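Local atomic coordinates of cell division control protein Cdc48 (Mycobacterium smegmatis, PDB entry 5E7P), a protein that probably binds and hydrolyses ATP as a Cdc48-type AAA ATPase, and is found here with ADP bound. Residues L24-G38 against G76-L89. Sequence-based numbering, arbitrary orientation.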
# COMPACT_ATOMS: atom_id res chain seq x y z
N LEU A 24 20.93 16.27 14.80
CA LEU A 24 20.96 15.42 15.98
C LEU A 24 22.34 14.80 16.16
O LEU A 24 23.20 14.90 15.29
CB LEU A 24 19.91 14.31 15.87
CG LEU A 24 18.45 14.72 15.75
CD1 LEU A 24 17.56 13.49 15.66
CD2 LEU A 24 18.04 15.58 16.93
N THR A 25 22.55 14.17 17.31
CA THR A 25 23.77 13.43 17.57
C THR A 25 23.56 11.98 17.15
O THR A 25 22.57 11.35 17.53
CB THR A 25 24.17 13.48 19.06
OG1 THR A 25 24.13 14.83 19.52
CG2 THR A 25 25.57 12.91 19.26
N ALA A 26 24.48 11.44 16.36
CA ALA A 26 24.35 10.09 15.84
C ALA A 26 25.16 9.10 16.67
O ALA A 26 26.39 9.06 16.58
CB ALA A 26 24.78 10.03 14.38
N ARG A 27 24.47 8.29 17.46
CA ARG A 27 25.12 7.25 18.25
C ARG A 27 24.97 5.88 17.61
O ARG A 27 23.96 5.59 16.98
CB ARG A 27 24.58 7.24 19.68
CG ARG A 27 24.75 8.56 20.42
CD ARG A 27 24.51 8.39 21.92
NE ARG A 27 23.37 7.53 22.20
CZ ARG A 27 22.86 7.33 23.41
NH1 ARG A 27 21.82 6.52 23.57
NH2 ARG A 27 23.40 7.93 24.46
N LEU A 28 25.99 5.04 17.78
CA LEU A 28 26.00 3.71 17.19
C LEU A 28 25.02 2.78 17.91
O LEU A 28 25.12 2.57 19.12
CB LEU A 28 27.42 3.13 17.24
CG LEU A 28 27.73 1.82 16.49
CD1 LEU A 28 27.50 0.60 17.37
CD2 LEU A 28 26.93 1.71 15.20
N ASN A 29 24.07 2.24 17.15
CA ASN A 29 23.14 1.26 17.69
C ASN A 29 23.88 -0.03 18.01
O ASN A 29 24.40 -0.70 17.12
CB ASN A 29 22.01 0.99 16.69
CG ASN A 29 20.81 0.31 17.34
OD1 ASN A 29 20.95 -0.49 18.26
ND2 ASN A 29 19.62 0.63 16.85
N THR A 30 23.94 -0.37 19.29
CA THR A 30 24.74 -1.50 19.75
C THR A 30 24.00 -2.84 19.67
O THR A 30 24.62 -3.90 19.76
CB THR A 30 25.23 -1.29 21.20
OG1 THR A 30 24.11 -1.03 22.05
CG2 THR A 30 26.19 -0.11 21.26
N SER A 31 22.69 -2.79 19.51
CA SER A 31 21.88 -4.00 19.41
C SER A 31 21.99 -4.63 18.02
O SER A 31 21.58 -4.03 17.03
CB SER A 31 20.42 -3.71 19.75
OG SER A 31 19.63 -4.89 19.65
N ALA A 32 22.53 -5.85 17.96
CA ALA A 32 22.71 -6.55 16.70
C ALA A 32 21.38 -6.93 16.05
O ALA A 32 21.28 -7.05 14.83
CB ALA A 32 23.58 -7.78 16.89
N LEU A 33 20.36 -7.13 16.88
CA LEU A 33 19.04 -7.52 16.39
C LEU A 33 18.25 -6.31 15.89
O LEU A 33 17.15 -6.45 15.37
CB LEU A 33 18.26 -8.23 17.49
CG LEU A 33 18.83 -9.56 17.97
CD1 LEU A 33 17.95 -10.17 19.06
CD2 LEU A 33 19.00 -10.53 16.81
N ASP A 34 18.83 -5.12 16.04
CA ASP A 34 18.17 -3.90 15.63
C ASP A 34 18.96 -3.24 14.50
O ASP A 34 18.51 -2.25 13.90
CB ASP A 34 18.05 -2.94 16.82
CG ASP A 34 16.85 -2.01 16.71
OD1 ASP A 34 15.78 -2.47 16.25
OD2 ASP A 34 16.98 -0.83 17.09
N SER A 35 20.12 -3.80 14.21
CA SER A 35 21.05 -3.19 13.26
C SER A 35 21.04 -3.87 11.90
O SER A 35 20.65 -5.03 11.78
CB SER A 35 22.47 -3.20 13.84
OG SER A 35 22.91 -4.53 14.07
N ARG A 36 21.46 -3.12 10.88
CA ARG A 36 21.58 -3.63 9.52
C ARG A 36 20.25 -4.13 8.96
O ARG A 36 20.19 -5.12 8.24
CB ARG A 36 22.65 -4.73 9.45
CG ARG A 36 23.58 -4.60 8.25
CD ARG A 36 24.72 -5.60 8.29
NE ARG A 36 25.76 -5.21 9.24
CZ ARG A 36 26.94 -5.82 9.35
NH1 ARG A 36 27.22 -6.86 8.57
NH2 ARG A 36 27.83 -5.40 10.24
N ARG A 37 19.18 -3.41 9.30
CA ARG A 37 17.84 -3.74 8.82
C ARG A 37 17.16 -2.54 8.17
O ARG A 37 15.98 -2.57 7.86
CB ARG A 37 16.98 -4.28 9.97
CG ARG A 37 17.34 -5.69 10.41
CD ARG A 37 16.72 -6.04 11.75
NE ARG A 37 16.94 -7.43 12.11
CZ ARG A 37 18.05 -7.90 12.67
NH1 ARG A 37 19.06 -7.08 12.92
NH2 ARG A 37 18.16 -9.19 12.96
N GLY A 38 17.93 -1.47 7.99
CA GLY A 38 17.43 -0.27 7.35
C GLY A 38 16.57 0.58 8.27
O GLY A 38 15.64 1.25 7.82
N GLY A 76 15.44 5.70 27.36
CA GLY A 76 16.84 5.92 27.64
C GLY A 76 17.54 6.64 26.50
O GLY A 76 18.75 6.86 26.54
N VAL A 77 16.77 7.00 25.48
CA VAL A 77 17.31 7.74 24.35
C VAL A 77 16.71 9.14 24.30
O VAL A 77 15.54 9.32 23.95
CB VAL A 77 17.05 7.02 23.01
CG1 VAL A 77 17.68 7.79 21.86
CG2 VAL A 77 17.57 5.60 23.06
N PRO A 78 17.52 10.15 24.65
CA PRO A 78 17.09 11.55 24.68
C PRO A 78 16.68 12.04 23.29
O PRO A 78 17.13 11.49 22.29
CB PRO A 78 18.34 12.30 25.16
CG PRO A 78 19.48 11.39 24.83
CD PRO A 78 18.94 10.01 25.02
N ALA A 79 15.84 13.07 23.25
CA ALA A 79 15.29 13.59 22.00
C ALA A 79 16.36 14.06 21.01
O ALA A 79 16.13 14.05 19.80
CB ALA A 79 14.29 14.70 22.27
N GLY A 80 17.51 14.46 21.52
CA GLY A 80 18.58 14.97 20.67
C GLY A 80 19.51 13.90 20.12
O GLY A 80 20.55 14.22 19.55
N THR A 81 19.13 12.64 20.28
CA THR A 81 19.97 11.54 19.84
C THR A 81 19.28 10.62 18.83
O THR A 81 18.14 10.20 19.03
CB THR A 81 20.46 10.69 21.03
OG1 THR A 81 21.30 11.49 21.88
CG2 THR A 81 21.25 9.48 20.54
N ALA A 82 19.97 10.34 17.73
CA ALA A 82 19.50 9.37 16.75
C ALA A 82 20.40 8.14 16.78
O ALA A 82 21.62 8.25 16.87
CB ALA A 82 19.51 9.98 15.37
N LEU A 83 19.79 6.96 16.73
CA LEU A 83 20.54 5.71 16.73
C LEU A 83 20.69 5.15 15.32
O LEU A 83 19.70 4.83 14.66
CB LEU A 83 19.90 4.67 17.65
CG LEU A 83 19.90 4.99 19.14
CD1 LEU A 83 19.38 3.80 19.93
CD2 LEU A 83 21.30 5.37 19.60
N LEU A 84 21.93 5.04 14.87
CA LEU A 84 22.21 4.53 13.54
C LEU A 84 23.08 3.28 13.64
O LEU A 84 23.97 3.21 14.49
CB LEU A 84 22.93 5.59 12.69
CG LEU A 84 22.16 6.81 12.17
CD1 LEU A 84 21.72 7.75 13.29
CD2 LEU A 84 23.00 7.57 11.16
N ASP A 85 22.81 2.29 12.79
CA ASP A 85 23.66 1.11 12.73
C ASP A 85 24.94 1.41 11.94
O ASP A 85 25.10 2.51 11.41
CB ASP A 85 22.91 -0.09 12.15
CG ASP A 85 22.21 0.23 10.84
OD1 ASP A 85 22.76 1.00 10.03
OD2 ASP A 85 21.11 -0.31 10.61
N ASP A 86 25.84 0.43 11.86
CA ASP A 86 27.14 0.64 11.23
C ASP A 86 27.04 1.03 9.75
O ASP A 86 27.78 1.91 9.29
CB ASP A 86 28.04 -0.58 11.40
CG ASP A 86 27.35 -1.88 11.01
OD1 ASP A 86 26.37 -1.83 10.23
OD2 ASP A 86 27.79 -2.95 11.49
N VAL A 87 26.14 0.39 9.02
CA VAL A 87 26.00 0.67 7.59
C VAL A 87 25.37 2.03 7.31
O VAL A 87 25.68 2.67 6.30
CB VAL A 87 25.22 -0.44 6.85
CG1 VAL A 87 26.03 -1.73 6.81
CG2 VAL A 87 23.87 -0.66 7.49
N THR A 88 24.48 2.48 8.19
CA THR A 88 23.83 3.77 8.03
C THR A 88 24.81 4.91 8.28
O THR A 88 24.84 5.89 7.54
CB THR A 88 22.61 3.93 8.96
OG1 THR A 88 21.71 2.83 8.77
CG2 THR A 88 21.87 5.22 8.65
N LEU A 89 25.62 4.76 9.33
CA LEU A 89 26.68 5.72 9.62
C LEU A 89 27.61 5.85 8.43
O LEU A 89 28.06 6.95 8.09
CB LEU A 89 27.47 5.28 10.85
CG LEU A 89 26.80 5.42 12.22
CD1 LEU A 89 27.72 4.88 13.31
CD2 LEU A 89 26.44 6.86 12.50
O HOH W 1 19.30 2.24 14.26
O HOH W 2 18.73 -1.41 10.90
O HOH W 3 20.52 -0.84 8.20
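Asp86 OD2 meets the guanidinium of Arg36 at its edge, near the plane, in a salt bridge 2.8 Å from NH2; carboxylate and guanidinium are turned 44° apart. The bend of the arginine chain at chi3 (-77°) brings NH2 to the acid, while Arg36 CG lies across both methyls of Val87. At the edge of the Arg27 guanidinium sits Leu83 CD2; Thr81 CG2 crosses the Arg27 stem at about a right angle, 3.6 Å from CG, so methylenes cover the methyl on a partly exposed face. On the opposite face of the sheet, small Ala26 lets Leu84 CD1 and Leu89 CD2 close in, each 4.0 Å from its CB, and Leu28 CD2 reaches Leu89 CD1. Asp85 suits the N-cap because its two oxygens serve two backbone N-H groups: OD1 that of Thr88, OD2 that of Arg36, at 2.8 Å from above the carboxylate plane. Asn29, in an Asx turn through OD1, gives ND2 to Asp34 OD2 and to a water that bridges to Leu83 O. Five backbone bonds, from Thr25 N-Gly80 O to Asn29 N-Leu84 O, join parallel strands 24-28 and 81-84. Strand 98-104 flanks 22-28 antiparallel, and Leu83 bonds on to Arg41 of strand 39-42, consistent with closure of the Cdc48 N-terminal double-psi beta-barrel.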